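Local structure of HpuA (Kingella denitrificans ATCC 33394, 5EC6) at residues F138-L150 against E178-V190. The protein is an outer-membrane lipoprotein receptor that binds haemoglobin and probably takes part in acquiring iron from its haem. Numbering follows the deposited sequence. Where two conformers were deposited one is given.
Sequences FGAWMSPSKTVSL and EVIGLRVKNDRAV
V184 meets A140, M142, V148 and L150 through its two methyls. V184 CG2 lies 3.7 Å from A140 CB and also touches V148 CG1. V184 CG1 reaches the terminal methyl of M142, with V184 CG1 and M142 CE 3.7 Å apart. M142 starts extended, with CG anti to the backbone N (chi1 176°). The bend at chi3 (-84°) sets CE against V184 CG1 and near D187 OD1. L182 comes in beside this group. L182 CD2 sits 3.4 Å from G139 CA, close against backbone that carries no side chain. L150 lays CD2 over the opposing backbone, with L150 CD2 3.4 Å from L182 O and near R183 CA. At the far end the edge of the F138 ring meets L182 CB. F138 CZ also packs on I180 CB at 3.9 Å, the two side chains crossing at about a right angle.

Each segment is a beta-hairpin, and the two pack face to face. Strands 138-142 and 178-185 run nearly parallel at 11°, with axes 7.4 Å apart. No backbone hydrogen bonds join the hairpins directly. Strands 115-118 and 104-109 connect them, pairing with each other and with 136-142 and 188-191. The strands thus curl round, consistent with a beta barrel, and these side chains meet between facing walls. S299 of strand 298-308 touches F138, L150 and L182.

The polar contact lies at the turn end. K146 NZ forms a salt bridge with D187, 3.4 Å from D187 OD1. Its hydrogen bonds to both carboxylate oxygens are weak. A water takes a shorter bond from K146 NZ, at 2.6 Å, and gives a weak one to D187 OD2. M142 SD also lies close to D187 OD1. At the type I turn S143-K146, S143 OG shares hydrogen bonds with S145 OG and, just past the turn, T147 OG1.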
loop_
_atom_site.group_PDB
_atom_site.type_symbol
_atom_site.label_atom_id
_atom_site.label_comp_id
_atom_site.label_asym_id
_atom_site.label_seq_id
_atom_site.Cartn_x
_atom_site.Cartn_y
_atom_site.Cartn_z
ATOM N N PHE A 138 3.293 0.889 -0.536
ATOM C CA PHE A 138 3.548 0.950 0.912
ATOM C C PHE A 138 4.913 0.387 1.189
ATOM O O PHE A 138 5.457 -0.372 0.378
ATOM C CB PHE A 138 2.420 0.281 1.743
ATOM C CG PHE A 138 2.385 -1.219 1.683
ATOM C CD1 PHE A 138 1.861 -1.897 0.571
ATOM C CD2 PHE A 138 2.858 -1.978 2.733
ATOM C CE1 PHE A 138 1.795 -3.269 0.531
ATOM C CE2 PHE A 138 2.853 -3.362 2.667
ATOM C CZ PHE A 138 2.317 -4.007 1.582
ATOM N N GLY A 139 5.457 0.766 2.338
ATOM C CA GLY A 139 6.815 0.399 2.658
ATOM C C GLY A 139 7.305 1.118 3.868
ATOM O O GLY A 139 6.535 1.486 4.775
ATOM N N ALA A 140 8.642 1.248 3.945
ATOM C CA ALA A 140 9.289 1.880 5.106
ATOM C C ALA A 140 10.595 2.473 4.683
ATOM O O ALA A 140 11.289 1.912 3.805
ATOM C CB ALA A 140 9.545 0.874 6.206
ATOM N N TRP A 141 10.950 3.567 5.359
ATOM C CA TRP A 141 12.274 4.148 5.273
ATOM C C TRP A 141 12.889 4.100 6.676
ATOM O O TRP A 141 12.210 4.352 7.682
ATOM C CB TRP A 141 12.179 5.557 4.764
ATOM C CG TRP A 141 13.459 6.385 4.767
ATOM C CD1 TRP A 141 14.344 6.533 3.750
ATOM C CD2 TRP A 141 13.911 7.261 5.829
ATOM N NE1 TRP A 141 15.353 7.423 4.103
ATOM C CE2 TRP A 141 15.090 7.896 5.376
ATOM C CE3 TRP A 141 13.443 7.539 7.109
ATOM C CZ2 TRP A 141 15.790 8.803 6.165
ATOM C CZ3 TRP A 141 14.128 8.494 7.884
ATOM C CH2 TRP A 141 15.285 9.098 7.399
ATOM N N MET A 142 14.168 3.768 6.714
ATOM C CA MET A 142 14.930 3.787 7.975
ATOM C C MET A 142 16.011 4.847 7.873
ATOM O O MET A 142 16.720 4.875 6.871
ATOM C CB MET A 142 15.532 2.427 8.250
ATOM C CG MET A 142 16.413 2.422 9.493
ATOM S SD MET A 142 17.304 0.855 9.667
ATOM C CE MET A 142 15.940 0.088 10.466
ATOM N N SER A 143 16.146 5.676 8.909
ATOM C CA SER A 143 17.224 6.683 8.951
ATOM C C SER A 143 18.589 6.034 9.271
ATOM O O SER A 143 18.659 4.877 9.735
ATOM C CB SER A 143 16.938 7.797 9.956
ATOM O OG SER A 143 17.197 7.369 11.266
ATOM N N PRO A 144 19.673 6.772 8.946
ATOM C CA PRO A 144 20.982 6.332 9.443
ATOM C C PRO A 144 21.006 6.153 10.962
ATOM O O PRO A 144 21.754 5.292 11.467
ATOM C CB PRO A 144 21.930 7.432 8.956
ATOM C CG PRO A 144 21.110 8.519 8.430
ATOM C CD PRO A 144 19.775 7.951 8.078
ATOM N N SER A 145 20.179 6.896 11.676
ATOM C CA SER A 145 20.025 6.665 13.132
ATOM C C SER A 145 19.143 5.489 13.571
ATOM O O SER A 145 18.965 5.262 14.765
ATOM C CB SER A 145 19.664 7.964 13.833
ATOM O OG SER A 145 18.366 8.404 13.456
ATOM N N LYS A 146 18.582 4.755 12.611
ATOM C CA LYS A 146 17.795 3.558 12.813
ATOM C C LYS A 146 16.398 3.817 13.316
ATOM O O LYS A 146 15.723 2.878 13.712
ATOM C CB LYS A 146 18.462 2.539 13.746
ATOM C CG LYS A 146 19.887 2.200 13.405
ATOM C CD LYS A 146 19.982 1.575 12.056
ATOM C CE LYS A 146 21.392 1.151 11.712
ATOM N NZ LYS A 146 21.319 0.544 10.346
ATOM N N THR A 147 15.936 5.048 13.270
ATOM C CA THR A 147 14.508 5.304 13.427
ATOM C C THR A 147 13.817 5.075 12.078
ATOM O O THR A 147 14.450 5.178 11.033
ATOM C CB THR A 147 14.277 6.717 13.919
ATOM O OG1 THR A 147 14.822 7.662 13.003
ATOM C CG2 THR A 147 14.954 6.909 15.270
ATOM N N VAL A 148 12.527 4.757 12.120
ATOM C CA VAL A 148 11.811 4.237 10.932
ATOM C C VAL A 148 10.562 5.078 10.724
ATOM O O VAL A 148 9.867 5.432 11.684
ATOM C CB VAL A 148 11.460 2.734 11.152
ATOM C CG1 VAL A 148 10.579 2.147 10.041
ATOM C CG2 VAL A 148 12.720 1.911 11.214
ATOM N N SER A 149 10.239 5.369 9.452
ATOM C CA SER A 149 8.921 5.888 9.073
ATOM C C SER A 149 8.271 4.947 8.071
ATOM O O SER A 149 8.786 4.771 6.952
ATOM C CB SER A 149 9.018 7.286 8.513
ATOM O OG SER A 149 7.736 7.784 8.262
ATOM N N LEU A 150 7.215 4.284 8.519
ATOM C CA LEU A 150 6.459 3.370 7.648
ATOM C C LEU A 150 5.388 4.178 6.960
ATOM O O LEU A 150 4.838 5.135 7.552
ATOM C CB LEU A 150 5.898 2.210 8.417
ATOM C CG LEU A 150 6.931 1.374 9.191
ATOM C CD1 LEU A 150 6.925 1.742 10.686
ATOM C CD2 LEU A 150 6.859 -0.140 8.931
ATOM N N GLU A 178 -7.667 -7.868 0.439
ATOM C CA GLU A 178 -6.642 -8.864 0.708
ATOM C C GLU A 178 -5.377 -8.036 0.844
ATOM O O GLU A 178 -4.985 -7.391 -0.121
ATOM C CB GLU A 178 -6.571 -9.835 -0.478
ATOM C CG GLU A 178 -5.603 -11.009 -0.307
ATOM C CD GLU A 178 -5.913 -12.145 -1.278
ATOM O OE1 GLU A 178 -7.113 -12.356 -1.658
ATOM O OE2 GLU A 178 -4.937 -12.838 -1.710
ATOM N N VAL A 179 -4.740 -8.074 2.020
ATOM C CA VAL A 179 -3.725 -7.077 2.362
ATOM C C VAL A 179 -2.433 -7.757 2.882
ATOM O O VAL A 179 -2.460 -8.911 3.360
ATOM C CB VAL A 179 -4.200 -6.010 3.391
ATOM C CG1 VAL A 179 -5.498 -5.361 2.931
ATOM C CG2 VAL A 179 -4.366 -6.542 4.789
ATOM N N ILE A 180 -1.392 -6.964 2.900
ATOM C CA ILE A 180 -0.138 -7.342 3.558
ATOM C C ILE A 180 0.272 -6.232 4.506
ATOM O O ILE A 180 0.161 -5.051 4.186
ATOM C CB ILE A 180 0.968 -7.553 2.514
ATOM C CG1 ILE A 180 0.622 -8.717 1.561
ATOM C CG2 ILE A 180 2.319 -7.802 3.190
ATOM C CD1 ILE A 180 1.360 -8.601 0.259
ATOM N N GLY A 181 0.722 -6.639 5.692
ATOM C CA GLY A 181 1.318 -5.750 6.689
ATOM C C GLY A 181 2.823 -5.854 6.704
ATOM O O GLY A 181 3.373 -6.939 6.407
ATOM N N LEU A 182 3.439 -4.729 7.004
ATOM C CA LEU A 182 4.897 -4.588 7.013
ATOM C C LEU A 182 5.322 -3.907 8.304
ATOM O O LEU A 182 4.800 -2.855 8.694
ATOM C CB LEU A 182 5.349 -3.771 5.811
ATOM C CG LEU A 182 6.805 -3.258 5.874
ATOM C CD1 LEU A 182 7.629 -4.458 5.500
ATOM C CD2 LEU A 182 7.061 -2.089 4.923
ATOM N N ARG A 183 6.335 -4.504 8.961
ATOM C CA ARG A 183 7.022 -3.872 10.054
ATOM C C ARG A 183 8.550 -3.906 9.741
ATOM O O ARG A 183 8.989 -4.541 8.769
ATOM C CB ARG A 183 6.740 -4.598 11.384
ATOM C CG ARG A 183 5.243 -4.550 11.899
ATOM C CD ARG A 183 5.111 -5.356 13.167
ATOM N NE ARG A 183 4.010 -4.987 14.073
ATOM C CZ ARG A 183 3.311 -5.838 14.813
ATOM N NH1 ARG A 183 3.485 -7.196 14.743
ATOM N NH2 ARG A 183 2.311 -5.353 15.531
ATOM N N VAL A 184 9.323 -3.178 10.539
ATOM C CA VAL A 184 10.794 -3.257 10.476
ATOM C C VAL A 184 11.285 -3.793 11.813
ATOM O O VAL A 184 10.972 -3.233 12.863
ATOM C CB VAL A 184 11.431 -1.906 10.146
ATOM C CG1 VAL A 184 12.960 -2.099 10.162
ATOM C CG2 VAL A 184 10.984 -1.404 8.805
ATOM N N LYS A 185 11.989 -4.913 11.756
ATOM C CA LYS A 185 12.601 -5.492 12.955
ATOM C C LYS A 185 14.064 -5.743 12.663
ATOM O O LYS A 185 14.384 -6.444 11.703
ATOM C CB LYS A 185 11.963 -6.828 13.292
ATOM C CG LYS A 185 12.801 -7.643 14.297
ATOM C CD LYS A 185 12.020 -8.817 14.870
ATOM C CE LYS A 185 11.854 -9.922 13.842
ATOM N NZ LYS A 185 10.977 -10.952 14.432
ATOM N N ASN A 186 14.956 -5.163 13.468
ATOM C CA ASN A 186 16.381 -5.514 13.346
ATOM C C ASN A 186 16.890 -5.437 11.937
ATOM O O ASN A 186 17.350 -6.448 11.372
ATOM C CB ASN A 186 16.613 -6.946 13.825
ATOM C CG ASN A 186 16.696 -7.044 15.321
ATOM O OD1 ASN A 186 16.047 -7.897 15.933
ATOM N ND2 ASN A 186 17.495 -6.162 15.927
ATOM N N ASP A 187 16.815 -4.249 11.371
ATOM C CA ASP A 187 17.346 -3.966 10.043
ATOM C C ASP A 187 16.665 -4.682 8.850
ATOM O O ASP A 187 17.016 -4.421 7.681
ATOM C CB ASP A 187 18.894 -4.162 10.014
ATOM C CG ASP A 187 19.653 -2.893 10.357
ATOM O OD1 ASP A 187 19.023 -1.925 10.843
ATOM O OD2 ASP A 187 20.889 -2.862 10.139
ATOM N N ARG A 188 15.650 -5.510 9.137
ATOM C CA ARG A 188 14.931 -6.203 8.081
ATOM C C ARG A 188 13.472 -5.783 8.062
ATOM O O ARG A 188 12.877 -5.436 9.078
ATOM C CB ARG A 188 15.029 -7.699 8.233
ATOM C CG ARG A 188 16.423 -8.113 7.703
ATOM C CD ARG A 188 16.678 -9.541 7.975
ATOM N NE ARG A 188 16.090 -10.406 6.976
ATOM C CZ ARG A 188 16.537 -10.633 5.748
ATOM N NH1 ARG A 188 17.626 -10.014 5.228
ATOM N NH2 ARG A 188 15.867 -11.510 5.024
ATOM N N ALA A 189 12.933 -5.849 6.885
ATOM C CA ALA A 189 11.501 -5.786 6.720
ATOM C C ALA A 189 10.861 -7.131 7.003
ATOM O O ALA A 189 11.326 -8.173 6.530
ATOM C CB ALA A 189 11.189 -5.360 5.292
ATOM N N VAL A 190 9.767 -7.120 7.756
ATOM C CA VAL A 190 9.074 -8.334 8.089
ATOM C C VAL A 190 7.604 -8.168 7.677
ATOM O O VAL A 190 7.033 -7.083 7.803
ATOM C CB VAL A 190 9.215 -8.712 9.573
ATOM C CG1 VAL A 190 10.668 -9.107 9.854
ATOM C CG2 VAL A 190 8.815 -7.614 10.537
HETATM O O HOH W 1 23.006 -0.661 8.698
#